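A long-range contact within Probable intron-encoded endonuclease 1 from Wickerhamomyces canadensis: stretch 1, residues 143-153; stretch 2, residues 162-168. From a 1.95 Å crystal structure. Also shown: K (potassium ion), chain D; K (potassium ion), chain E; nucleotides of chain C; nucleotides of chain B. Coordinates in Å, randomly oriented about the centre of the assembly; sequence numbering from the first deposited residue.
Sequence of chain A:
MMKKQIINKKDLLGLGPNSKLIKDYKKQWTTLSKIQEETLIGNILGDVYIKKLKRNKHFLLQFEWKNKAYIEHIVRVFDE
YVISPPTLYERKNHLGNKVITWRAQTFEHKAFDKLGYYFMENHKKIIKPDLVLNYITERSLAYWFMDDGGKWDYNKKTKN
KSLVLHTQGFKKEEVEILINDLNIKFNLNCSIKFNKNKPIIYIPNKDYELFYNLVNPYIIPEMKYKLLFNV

Stretch 1 143-153: YWFMDDGGKWD
Stretch 2, residues 162-168: SLVLHTQ

Helix 143-148 ends at Asp 148 (phi/psi -114/6), and Gly 149 (-78/158) turns the chain into strand 149-151, antiparallel to strand 163-165 (149° between directions). Gly 150 and Val 164 form the hydrogen-bonded pair (CA to CA 4.8 Å), flanked by the non-hydrogen-bonded pairs Gly 149 with Leu 165 and Lys 151 with Leu 163.

Four backbone hydrogen bonds join the stretches. His 166 N donates to Asp 148 O (2.9 Å), Val 164 N to Gly 150 O (2.8 Å) and, nearly linearly, Trp 152 N to Ser 162 O (3.1 Å); Gly 150 N reaches Val 164 O at 2.9 Å, but its 125° angle makes that bond weak. Water 2 donates to Ser 162 O (2.6 Å) and accepts from Asp 153 N (2.7 Å), while water 1 joins Lys 151 O (2.4 Å) to His 166 NE2 (3.0 Å).

Glycine suits both positions: a CB on Gly 149 would strike Phe 145 O, and one on Gly 150 His 166 NE2. Leu 165 (m, t) packs against the helix, its CD1 over the six-membered ring of Trp 144 (chi1 t), 3.8 Å from the centroid, and its CD2 4.0 Å from CD1 of Phe 145 (chi1 t). Val 164 (t) places CG2 3.8 Å from CE3 of Trp 152 (chi1 t). Trp 152 NE1 donates to OP2 of DT6 of chain B (2.9 Å), Gln 168 NE2 to His 166 ND1 (3.3 Å). Asp 148 OD2 binds potassium of chain E at 2.8 Å.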

# COMPACT_ATOMS: atom_id res chain seq x y z
N TYR A 143 -1.49 -6.29 -2.15
CA TYR A 143 -1.63 -4.82 -1.98
C TYR A 143 -0.34 -4.14 -2.44
O TYR A 143 -0.43 -3.12 -3.13
CB TYR A 143 -2.18 -4.51 -0.57
CG TYR A 143 -3.65 -4.80 -0.46
CD1 TYR A 143 -4.61 -3.90 -0.92
CD2 TYR A 143 -4.11 -6.03 -0.01
CE1 TYR A 143 -5.98 -4.18 -0.88
CE2 TYR A 143 -5.48 -6.34 0.02
CZ TYR A 143 -6.41 -5.42 -0.42
OH TYR A 143 -7.74 -5.74 -0.36
N TRP A 144 0.82 -4.65 -2.05
CA TRP A 144 2.13 -4.12 -2.50
C TRP A 144 2.13 -4.12 -4.02
O TRP A 144 2.49 -3.12 -4.63
CB TRP A 144 3.22 -5.01 -1.97
CG TRP A 144 4.61 -4.52 -2.22
CD1 TRP A 144 5.02 -3.28 -2.60
CD2 TRP A 144 5.78 -5.27 -1.90
NE1 TRP A 144 6.39 -3.23 -2.59
CE2 TRP A 144 6.88 -4.45 -2.18
CE3 TRP A 144 5.99 -6.58 -1.44
CZ2 TRP A 144 8.19 -4.89 -1.98
CZ3 TRP A 144 7.28 -7.03 -1.29
CH2 TRP A 144 8.36 -6.18 -1.55
N PHE A 145 1.68 -5.21 -4.60
CA PHE A 145 1.67 -5.36 -6.08
C PHE A 145 0.65 -4.40 -6.74
O PHE A 145 0.97 -3.76 -7.76
CB PHE A 145 1.47 -6.83 -6.47
CG PHE A 145 1.63 -7.03 -7.97
CD1 PHE A 145 2.89 -7.07 -8.55
CD2 PHE A 145 0.53 -7.06 -8.80
CE1 PHE A 145 3.04 -7.12 -9.92
CE2 PHE A 145 0.68 -7.13 -10.18
CZ PHE A 145 1.94 -7.16 -10.73
N MET A 146 -0.57 -4.23 -6.20
CA MET A 146 -1.55 -3.31 -6.85
C MET A 146 -0.99 -1.89 -6.77
O MET A 146 -1.12 -1.11 -7.73
CB MET A 146 -2.93 -3.42 -6.20
CG MET A 146 -3.55 -4.81 -6.38
SD MET A 146 -5.29 -5.00 -5.84
CE MET A 146 -5.13 -5.43 -4.11
N ASP A 147 -0.28 -1.58 -5.70
CA ASP A 147 0.32 -0.24 -5.48
C ASP A 147 1.49 -0.06 -6.45
O ASP A 147 1.38 0.78 -7.39
CB ASP A 147 0.69 -0.07 -4.02
CG ASP A 147 -0.50 0.16 -3.09
OD1 ASP A 147 -1.65 0.13 -3.58
OD2 ASP A 147 -0.26 0.42 -1.89
N ASP A 148 2.54 -0.87 -6.28
CA ASP A 148 3.91 -0.61 -6.84
C ASP A 148 4.30 -1.65 -7.90
O ASP A 148 5.45 -1.63 -8.38
CB ASP A 148 4.89 -0.53 -5.67
CG ASP A 148 5.00 0.90 -5.16
OD1 ASP A 148 4.02 1.64 -5.33
OD2 ASP A 148 6.05 1.27 -4.63
N GLY A 149 3.36 -2.52 -8.26
CA GLY A 149 3.58 -3.66 -9.15
C GLY A 149 3.62 -3.18 -10.59
O GLY A 149 3.14 -2.09 -10.86
N GLY A 150 4.22 -3.97 -11.46
CA GLY A 150 4.50 -3.63 -12.88
C GLY A 150 4.85 -4.87 -13.66
O GLY A 150 5.19 -5.88 -13.05
N LYS A 151 4.73 -4.79 -14.99
CA LYS A 151 5.24 -5.80 -15.95
C LYS A 151 6.69 -5.46 -16.31
O LYS A 151 7.07 -4.28 -16.27
CB LYS A 151 4.33 -5.81 -17.17
CG LYS A 151 2.91 -6.30 -16.89
CD LYS A 151 2.10 -6.37 -18.15
CE LYS A 151 0.66 -6.83 -18.00
NZ LYS A 151 0.08 -7.11 -19.33
N TRP A 152 7.49 -6.46 -16.64
CA TRP A 152 8.82 -6.26 -17.26
C TRP A 152 8.60 -5.86 -18.72
O TRP A 152 9.24 -4.91 -19.17
CB TRP A 152 9.61 -7.56 -17.12
CG TRP A 152 11.03 -7.50 -17.54
CD1 TRP A 152 11.60 -8.29 -18.49
CD2 TRP A 152 12.09 -6.72 -16.96
NE1 TRP A 152 12.94 -8.02 -18.58
CE2 TRP A 152 13.28 -7.08 -17.64
CE3 TRP A 152 12.18 -5.78 -15.94
CZ2 TRP A 152 14.52 -6.52 -17.35
CZ3 TRP A 152 13.41 -5.22 -15.64
CH2 TRP A 152 14.56 -5.60 -16.33
N ASP A 153 7.63 -6.50 -19.39
CA ASP A 153 7.38 -6.35 -20.85
C ASP A 153 5.93 -5.90 -21.08
O ASP A 153 4.98 -6.68 -20.80
CB ASP A 153 7.65 -7.65 -21.62
CG ASP A 153 7.62 -7.53 -23.15
OD1 ASP A 153 7.38 -6.41 -23.64
OD2 ASP A 153 7.83 -8.55 -23.82
N SER A 162 7.32 -11.99 -16.84
CA SER A 162 8.13 -11.34 -15.78
C SER A 162 7.37 -10.11 -15.24
O SER A 162 6.69 -9.39 -16.00
CB SER A 162 9.50 -11.01 -16.30
OG SER A 162 10.22 -12.21 -16.58
N LEU A 163 7.44 -9.93 -13.92
CA LEU A 163 6.81 -8.81 -13.18
C LEU A 163 7.86 -8.06 -12.38
O LEU A 163 8.97 -8.54 -12.24
CB LEU A 163 5.74 -9.39 -12.25
CG LEU A 163 4.63 -10.15 -12.97
CD1 LEU A 163 3.77 -10.91 -11.96
CD2 LEU A 163 3.79 -9.19 -13.81
N VAL A 164 7.49 -6.88 -11.91
CA VAL A 164 8.37 -5.94 -11.17
C VAL A 164 7.61 -5.47 -9.93
O VAL A 164 6.36 -5.28 -10.01
CB VAL A 164 8.77 -4.79 -12.09
CG1 VAL A 164 9.71 -3.86 -11.40
CG2 VAL A 164 9.41 -5.29 -13.36
N LEU A 165 8.32 -5.31 -8.81
CA LEU A 165 7.90 -4.41 -7.72
C LEU A 165 8.83 -3.20 -7.75
O LEU A 165 10.09 -3.38 -7.69
CB LEU A 165 7.95 -5.16 -6.39
CG LEU A 165 6.92 -6.28 -6.26
CD1 LEU A 165 7.30 -7.26 -5.17
CD2 LEU A 165 5.54 -5.69 -5.94
N HIS A 166 8.25 -2.01 -7.85
CA HIS A 166 9.01 -0.74 -7.97
C HIS A 166 9.39 -0.24 -6.58
O HIS A 166 8.67 0.61 -6.01
CB HIS A 166 8.22 0.22 -8.86
CG HIS A 166 8.19 -0.24 -10.29
ND1 HIS A 166 9.26 -0.05 -11.12
CD2 HIS A 166 7.26 -0.91 -11.00
CE1 HIS A 166 9.00 -0.56 -12.31
NE2 HIS A 166 7.77 -1.10 -12.26
N THR A 167 10.56 -0.70 -6.10
CA THR A 167 11.13 -0.41 -4.76
C THR A 167 12.17 0.72 -4.82
O THR A 167 13.03 0.78 -3.91
CB THR A 167 11.75 -1.68 -4.18
OG1 THR A 167 12.66 -2.25 -5.14
CG2 THR A 167 10.69 -2.67 -3.78
N GLN A 168 12.09 1.61 -5.81
CA GLN A 168 13.14 2.63 -6.06
C GLN A 168 13.44 3.41 -4.78
O GLN A 168 14.62 3.71 -4.55
CB GLN A 168 12.80 3.57 -7.22
CG GLN A 168 12.99 2.94 -8.60
CD GLN A 168 11.77 2.18 -9.04
OE1 GLN A 168 11.04 1.67 -8.20
NE2 GLN A 168 11.52 2.17 -10.35
K K D . 1.55 3.07 -7.81
K K E . 6.41 3.20 -2.65
P DC C 17 4.94 3.15 -8.09
OP1 DC C 17 4.05 3.97 -7.24
OP2 DC C 17 5.92 2.24 -7.42
O5' DC C 17 4.00 2.34 -9.10
C5' DC C 17 4.43 1.41 -10.14
C4' DC C 17 3.99 1.92 -11.50
O4' DC C 17 4.91 2.93 -12.01
C3' DC C 17 3.78 0.91 -12.63
O3' DC C 17 2.48 1.18 -13.22
C2' DC C 17 4.96 1.18 -13.54
C1' DC C 17 5.24 2.65 -13.36
N1 DC C 17 6.65 3.06 -13.59
C2 DC C 17 6.94 4.23 -14.32
O2 DC C 17 6.00 4.90 -14.80
N3 DC C 17 8.23 4.61 -14.49
C4 DC C 17 9.21 3.90 -13.92
N4 DC C 17 10.47 4.29 -14.13
C5 DC C 17 8.94 2.73 -13.16
C6 DC C 17 7.66 2.36 -13.00
P DT B 6 15.85 -9.67 -20.66
OP1 DT B 6 17.07 -10.34 -20.23
OP2 DT B 6 14.57 -9.95 -19.93
O5' DT B 6 16.17 -8.11 -20.65
C5' DT B 6 17.33 -7.64 -21.34
C4' DT B 6 17.41 -6.14 -21.25
O4' DT B 6 16.53 -5.59 -22.27
C3' DT B 6 16.95 -5.52 -19.92
O3' DT B 6 17.68 -4.32 -19.61
C2' DT B 6 15.52 -5.09 -20.20
C1' DT B 6 15.69 -4.64 -21.65
N1 DT B 6 14.46 -4.47 -22.46
C2 DT B 6 14.48 -3.50 -23.44
O2 DT B 6 15.44 -2.78 -23.66
N3 DT B 6 13.30 -3.38 -24.12
C4 DT B 6 12.16 -4.11 -23.96
O4 DT B 6 11.17 -3.86 -24.64
C5 DT B 6 12.20 -5.10 -22.90
C7 DT B 6 10.98 -5.92 -22.62
C6 DT B 6 13.34 -5.23 -22.21
O HOH W 1 6.99 -2.32 -14.86
O HOH W 2 6.61 -8.87 -18.53
O HOH W 3 9.36 2.18 -3.25
O HOH W 4 1.09 3.54 -10.34
O HOH W 5 3.16 5.44 -9.46
O HOH W 6 6.83 5.18 -0.61
O HOH W 7 7.54 3.76 -5.31